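Local coordinates for putative lipoprotein (Bacteroides ovatus, PDB 3OQQ), which is of unknown function but binds calcium ions and is probably an extracellular lipoprotein of a gut bacterium, at residues 148-162 against 173-187. Residues are numbered along the deposited sequence; the frame is centred on the assembly and turned at random.
Sequences NDVVFEYDLKVTECH and KEELLLTLDVRAVGG. With CA (calcium ion), chain B; CA (calcium ion), chain C.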
loop_
_atom_site.group_PDB
_atom_site.type_symbol
_atom_site.label_atom_id
_atom_site.label_comp_id
_atom_site.label_asym_id
_atom_site.label_seq_id
_atom_site.Cartn_x
_atom_site.Cartn_y
_atom_site.Cartn_z
ATOM N N ASN A 148 -15.744 2.288 4.865
ATOM C CA ASN A 148 -14.862 3.299 5.468
ATOM C C ASN A 148 -14.497 2.903 6.900
ATOM O O ASN A 148 -13.978 3.727 7.646
ATOM C CB ASN A 148 -15.512 4.685 5.429
ATOM C CG ASN A 148 -16.724 4.736 6.320
ATOM O OD1 ASN A 148 -16.993 3.784 7.048
ATOM N ND2 ASN A 148 -17.449 5.837 6.319
ATOM N N ASP A 149 -14.815 1.653 7.297
ATOM C CA ASP A 149 -14.596 1.149 8.669
ATOM C C ASP A 149 -13.152 1.283 9.094
ATOM O O ASP A 149 -12.893 1.625 10.254
ATOM C CB ASP A 149 -15.120 -0.273 8.812
ATOM C CG ASP A 149 -16.607 -0.314 8.449
ATOM O OD1 ASP A 149 -17.226 0.787 8.303
ATOM O OD2 ASP A 149 -17.141 -1.421 8.278
ATOM N N VAL A 150 -12.218 1.064 8.149
ATOM C CA VAL A 150 -10.792 1.337 8.290
ATOM C C VAL A 150 -10.337 1.850 6.930
ATOM O O VAL A 150 -10.542 1.198 5.900
ATOM C CB VAL A 150 -9.856 0.215 8.830
ATOM C CG1 VAL A 150 -8.440 0.768 9.052
ATOM C CG2 VAL A 150 -10.380 -0.397 10.131
ATOM N N VAL A 151 -9.811 3.065 6.912
ATOM C CA VAL A 151 -9.346 3.644 5.643
ATOM C C VAL A 151 -7.917 4.031 5.894
ATOM O O VAL A 151 -7.642 4.802 6.818
ATOM C CB VAL A 151 -10.212 4.813 5.113
ATOM C CG1 VAL A 151 -9.706 5.335 3.772
ATOM C CG2 VAL A 151 -11.684 4.427 5.015
ATOM N N PHE A 152 -6.998 3.428 5.150
ATOM C CA PHE A 152 -5.602 3.797 5.309
ATOM C C PHE A 152 -4.887 3.851 4.014
ATOM O O PHE A 152 -5.107 3.014 3.158
ATOM C CB PHE A 152 -4.857 2.873 6.276
ATOM C CG PHE A 152 -4.719 1.415 5.912
ATOM C CD1 PHE A 152 -5.683 0.488 6.309
ATOM C CD2 PHE A 152 -3.560 0.942 5.301
ATOM C CE1 PHE A 152 -5.511 -0.868 6.066
ATOM C CE2 PHE A 152 -3.399 -0.418 5.041
ATOM C CZ PHE A 152 -4.370 -1.315 5.451
ATOM N N GLU A 153 -3.996 4.814 3.888
ATOM C CA GLU A 153 -3.128 4.952 2.718
ATOM C C GLU A 153 -1.849 4.219 2.943
ATOM O O GLU A 153 -1.339 4.169 4.063
ATOM C CB GLU A 153 -2.800 6.428 2.434
ATOM C CG GLU A 153 -4.003 7.344 2.477
ATOM C CD GLU A 153 -3.753 8.780 2.059
ATOM O OE1 GLU A 153 -2.580 9.218 2.105
ATOM O OE2 GLU A 153 -4.733 9.459 1.671
ATOM N N TYR A 154 -1.282 3.691 1.889
ATOM C CA TYR A 154 0.002 3.031 2.055
ATOM C C TYR A 154 0.933 3.496 0.995
ATOM O O TYR A 154 0.501 3.915 -0.079
ATOM C CB TYR A 154 -0.112 1.495 2.026
ATOM C CG TYR A 154 -0.360 0.931 0.645
ATOM C CD1 TYR A 154 0.703 0.602 -0.198
ATOM C CD2 TYR A 154 -1.655 0.740 0.170
ATOM C CE1 TYR A 154 0.485 0.055 -1.456
ATOM C CE2 TYR A 154 -1.884 0.173 -1.085
ATOM C CZ TYR A 154 -0.810 -0.128 -1.906
ATOM O OH TYR A 154 -1.009 -0.660 -3.154
ATOM N N ASP A 155 2.221 3.321 1.256
ATOM C CA ASP A 155 3.272 3.656 0.303
ATOM C C ASP A 155 4.388 2.682 0.483
ATOM O O ASP A 155 4.919 2.554 1.582
ATOM C CB ASP A 155 3.778 5.092 0.519
ATOM C CG ASP A 155 4.594 5.587 -0.653
ATOM O OD1 ASP A 155 5.752 5.122 -0.814
ATOM O OD2 ASP A 155 4.079 6.424 -1.416
ATOM N N LEU A 156 4.750 2.007 -0.596
ATOM C CA LEU A 156 5.844 1.037 -0.610
ATOM C C LEU A 156 6.898 1.460 -1.628
ATOM O O LEU A 156 6.556 1.781 -2.760
ATOM C CB LEU A 156 5.320 -0.376 -0.944
ATOM C CG LEU A 156 4.744 -1.178 0.207
ATOM C CD1 LEU A 156 3.719 -2.195 -0.284
ATOM C CD2 LEU A 156 5.848 -1.877 0.983
ATOM N N LYS A 157 8.182 1.468 -1.205
ATOM C CA LYS A 157 9.360 1.779 -2.010
ATOM C C LYS A 157 10.388 0.687 -1.767
ATOM O O LYS A 157 10.747 0.427 -0.619
ATOM C CB LYS A 157 9.957 3.161 -1.673
ATOM C CG LYS A 157 9.479 4.313 -2.518
ATOM C CD LYS A 157 10.065 5.646 -2.030
ATOM C CE LYS A 157 9.144 6.410 -1.091
ATOM N NZ LYS A 157 7.892 6.892 -1.753
ATOM N N VAL A 158 10.826 0.026 -2.831
ATOM C CA VAL A 158 11.849 -1.008 -2.766
ATOM C C VAL A 158 13.048 -0.448 -3.528
ATOM O O VAL A 158 12.968 -0.226 -4.733
ATOM C CB VAL A 158 11.356 -2.375 -3.296
ATOM C CG1 VAL A 158 12.523 -3.351 -3.483
ATOM C CG2 VAL A 158 10.320 -2.967 -2.353
ATOM N N THR A 159 14.133 -0.173 -2.812
ATOM C CA THR A 159 15.359 0.396 -3.365
ATOM C C THR A 159 16.395 -0.700 -3.537
ATOM O O THR A 159 16.581 -1.525 -2.634
ATOM C CB THR A 159 15.863 1.469 -2.403
ATOM O OG1 THR A 159 14.806 2.387 -2.140
ATOM C CG2 THR A 159 17.121 2.191 -2.899
ATOM N N GLU A 160 17.065 -0.709 -4.694
ATOM C CA GLU A 160 18.131 -1.656 -4.956
ATOM C C GLU A 160 19.451 -0.960 -4.633
ATOM O O GLU A 160 19.974 -0.217 -5.469
ATOM C CB GLU A 160 18.050 -2.180 -6.393
ATOM C CG GLU A 160 16.791 -2.999 -6.622
ATOM C CD GLU A 160 16.605 -3.573 -8.008
ATOM O OE1 GLU A 160 17.556 -3.528 -8.815
ATOM O OE2 GLU A 160 15.521 -4.128 -8.273
ATOM N N CYS A 161 19.933 -1.114 -3.380
ATOM C CA CYS A 161 21.190 -0.507 -2.906
ATOM C C CYS A 161 22.375 -1.304 -3.476
ATOM O O CYS A 161 23.068 -2.046 -2.763
ATOM C CB CYS A 161 21.244 -0.418 -1.383
ATOM S SG CYS A 161 19.910 0.553 -0.640
ATOM N N HIS A 162 22.547 -1.180 -4.797
ATOM C CA HIS A 162 23.562 -1.855 -5.588
ATOM C C HIS A 162 24.588 -0.827 -6.042
ATOM O O HIS A 162 24.221 0.321 -6.305
ATOM C CB HIS A 162 22.908 -2.546 -6.808
ATOM C CG HIS A 162 21.821 -3.538 -6.481
ATOM N ND1 HIS A 162 21.066 -4.128 -7.485
ATOM C CD2 HIS A 162 21.414 -4.035 -5.284
ATOM C CE1 HIS A 162 20.218 -4.938 -6.872
ATOM N NE2 HIS A 162 20.379 -4.907 -5.547
ATOM N N LYS A 173 22.623 -4.752 -1.423
ATOM C CA LYS A 173 21.404 -5.141 -0.704
ATOM C C LYS A 173 20.192 -4.382 -1.209
ATOM O O LYS A 173 20.323 -3.482 -2.035
ATOM C CB LYS A 173 21.552 -4.949 0.821
ATOM C CG LYS A 173 21.817 -3.522 1.289
ATOM C CD LYS A 173 22.541 -3.544 2.618
ATOM C CE LYS A 173 22.703 -2.168 3.200
ATOM N NZ LYS A 173 23.216 -2.227 4.595
ATOM N N GLU A 174 19.004 -4.779 -0.719
ATOM C CA GLU A 174 17.716 -4.148 -0.998
ATOM C C GLU A 174 17.218 -3.555 0.280
ATOM O O GLU A 174 17.546 -4.031 1.375
ATOM C CB GLU A 174 16.676 -5.149 -1.534
ATOM C CG GLU A 174 16.984 -5.803 -2.856
ATOM C CD GLU A 174 18.179 -6.732 -2.855
ATOM O OE1 GLU A 174 18.203 -7.688 -2.046
ATOM O OE2 GLU A 174 19.109 -6.484 -3.653
ATOM N N GLU A 175 16.415 -2.528 0.140
ATOM C CA GLU A 175 15.740 -1.854 1.227
ATOM C C GLU A 175 14.306 -1.741 0.864
ATOM O O GLU A 175 13.973 -1.639 -0.311
ATOM C CB GLU A 175 16.324 -0.470 1.467
ATOM C CG GLU A 175 17.389 -0.442 2.533
ATOM C CD GLU A 175 17.772 0.968 2.918
ATOM O OE1 GLU A 175 16.866 1.835 2.998
ATOM O OE2 GLU A 175 18.980 1.198 3.156
ATOM N N LEU A 176 13.466 -1.764 1.864
ATOM C CA LEU A 176 12.034 -1.606 1.738
ATOM C C LEU A 176 11.632 -0.512 2.689
ATOM O O LEU A 176 12.025 -0.547 3.856
ATOM C CB LEU A 176 11.319 -2.931 2.075
ATOM C CG LEU A 176 9.820 -2.966 1.861
ATOM C CD1 LEU A 176 9.435 -4.230 1.232
ATOM C CD2 LEU A 176 9.050 -2.788 3.172
ATOM N N LEU A 177 10.922 0.488 2.182
ATOM C CA LEU A 177 10.351 1.542 2.998
ATOM C C LEU A 177 8.829 1.491 2.831
ATOM O O LEU A 177 8.317 1.697 1.714
ATOM C CB LEU A 177 10.911 2.939 2.655
ATOM C CG LEU A 177 10.461 4.099 3.558
ATOM C CD1 LEU A 177 11.096 3.974 4.947
ATOM C CD2 LEU A 177 10.866 5.444 2.944
ATOM N N LEU A 178 8.117 1.186 3.936
ATOM C CA LEU A 178 6.663 1.151 3.978
ATOM C C LEU A 178 6.095 2.200 4.916
ATOM O O LEU A 178 6.505 2.281 6.071
ATOM C CB LEU A 178 6.143 -0.232 4.418
ATOM C CG LEU A 178 4.639 -0.322 4.806
ATOM C CD1 LEU A 178 3.743 -0.354 3.597
ATOM C CD2 LEU A 178 4.358 -1.509 5.668
ATOM N N THR A 179 5.088 2.952 4.441
ATOM C CA THR A 179 4.331 3.826 5.315
ATOM C C THR A 179 2.920 3.346 5.269
ATOM O O THR A 179 2.467 2.860 4.230
ATOM C CB THR A 179 4.460 5.332 5.033
ATOM O OG1 THR A 179 4.033 5.656 3.715
ATOM C CG2 THR A 179 5.839 5.879 5.346
ATOM N N LEU A 180 2.245 3.425 6.414
ATOM C CA LEU A 180 0.826 3.124 6.614
ATOM C C LEU A 180 0.244 4.317 7.337
ATOM O O LEU A 180 0.689 4.632 8.462
ATOM C CB LEU A 180 0.621 1.828 7.428
ATOM C CG LEU A 180 1.183 0.514 6.875
ATOM C CD1 LEU A 180 1.098 -0.571 7.915
ATOM C CD2 LEU A 180 0.466 0.088 5.595
ATOM N N ASP A 181 -0.660 5.047 6.662
ATOM C CA ASP A 181 -1.249 6.280 7.204
ATOM C C ASP A 181 -2.725 6.127 7.424
ATOM O O ASP A 181 -3.440 5.890 6.456
ATOM C CB ASP A 181 -0.991 7.471 6.245
ATOM C CG ASP A 181 0.474 7.742 6.006
ATOM O OD1 ASP A 181 1.308 7.364 6.885
ATOM O OD2 ASP A 181 0.805 8.283 4.936
ATOM N N VAL A 182 -3.189 6.303 8.679
ATOM C CA VAL A 182 -4.611 6.186 9.028
ATOM C C VAL A 182 -5.376 7.412 8.535
ATOM O O VAL A 182 -5.208 8.513 9.059
ATOM C CB VAL A 182 -4.872 5.963 10.540
ATOM C CG1 VAL A 182 -6.360 5.683 10.792
ATOM C CG2 VAL A 182 -4.016 4.837 11.089
ATOM N N ARG A 183 -6.284 7.198 7.595
ATOM C CA ARG A 183 -7.086 8.283 7.082
ATOM C C ARG A 183 -8.415 8.364 7.846
ATOM O O ARG A 183 -8.853 9.458 8.169
ATOM C CB ARG A 183 -7.246 8.116 5.553
ATOM C CG ARG A 183 -8.585 8.431 4.992
ATOM C CD ARG A 183 -8.533 9.375 3.829
ATOM N NE ARG A 183 -7.752 8.971 2.651
ATOM C CZ ARG A 183 -8.271 8.465 1.532
ATOM N NH1 ARG A 183 -9.579 8.193 1.457
ATOM N NH2 ARG A 183 -7.492 8.237 0.475
ATOM N N ALA A 184 -9.050 7.230 8.148
ATOM C CA ALA A 184 -10.333 7.233 8.859
ATOM C C ALA A 184 -10.607 5.887 9.506
ATOM O O ALA A 184 -10.120 4.862 9.018
ATOM C CB ALA A 184 -11.477 7.564 7.884
ATOM N N VAL A 185 -11.494 5.892 10.534
ATOM C CA VAL A 185 -11.977 4.688 11.207
ATOM C C VAL A 185 -13.501 4.854 11.356
ATOM O O VAL A 185 -13.970 5.461 12.310
ATOM C CB VAL A 185 -11.253 4.347 12.540
ATOM C CG1 VAL A 185 -11.736 3.012 13.102
ATOM C CG2 VAL A 185 -9.735 4.327 12.365
ATOM N N GLY A 186 -14.243 4.364 10.362
ATOM C CA GLY A 186 -15.701 4.447 10.337
ATOM C C GLY A 186 -16.376 3.290 11.037
ATOM O O GLY A 186 -17.387 2.785 10.578
ATOM N N GLY A 187 -15.804 2.849 12.138
ATOM C CA GLY A 187 -16.375 1.731 12.882
ATOM C C GLY A 187 -16.086 1.904 14.340
ATOM O O GLY A 187 -15.096 2.549 14.679
HETATM CA CA CA B . -18.595 2.843 8.556
HETATM CA CA CA C . -19.275 -0.526 7.276
HETATM O O HOH W 1 7.560 4.408 1.192
HETATM O O HOH W 2 -20.125 0.717 9.093
HETATM O O HOH W 3 -19.996 -2.043 8.966
HETATM O O HOH W 4 -21.448 -0.528 6.216
#
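Glu153 and Arg183 make the charged contact between the two strands. NE and NH2 of Arg183 both grip one oxygen, Glu153 OE2, side-on and each at 3.2 Å. That oxygen lies in the guanidinium plane and takes the two donors on its anti side, one from each face of the carboxylate, whose plane stands at 90° to the guanidinium. The Arg183 chain, bent at chi2 and chi3, lays its CG 3.5 Å from Val151 CG1 on the way there. Cut back to alanine, Arg183 would probably leave the buried Glu153 carboxylate without this counter-charge and Val151 CG1 without its cover.

At the far end His162 NE2 donates to Glu174 OE2 over 2.8 Å, nearly straight at 172° and in the ring plane. Glu174 reaches it through a bend at chi2 (66°), and Arg316 forms a salt bridge to the same oxygen; Glu160 CB covers one face of the imidazole.

The backbones form a long antiparallel hairpin, 150-161 with 173-184, flanked by strands 122-131 and 298-307. A classic beta bulge interrupts its regular pairing: Arg183 and Ala184 both face Val151, whose O accepts from both their backbone nitrogens, approaching from the same face.

Apolar side chains line the face carrying Phe152, Leu156 and Val158. Leu180 CD2 sits 3.9 Å from Phe152 CE2 and also touches Tyr154 CB. Leu176 CD1 meets Val158 CG2 at 3.9 Å, and helix 314-328 packs against Leu176; Leu156, modelled in two conformers, touches Leu176 and Leu178 in one of them.

Beyond the bulge, Asp149 OD1 bridges two calcium ions, and Gly186 O binds one of them at 2.4 Å. Asp133 is a further polar partner of the Asp149 side chain. Asp146 and Glu397 also bind the ion that Gly186 holds, and Asp146 and Glu132 help hold the other.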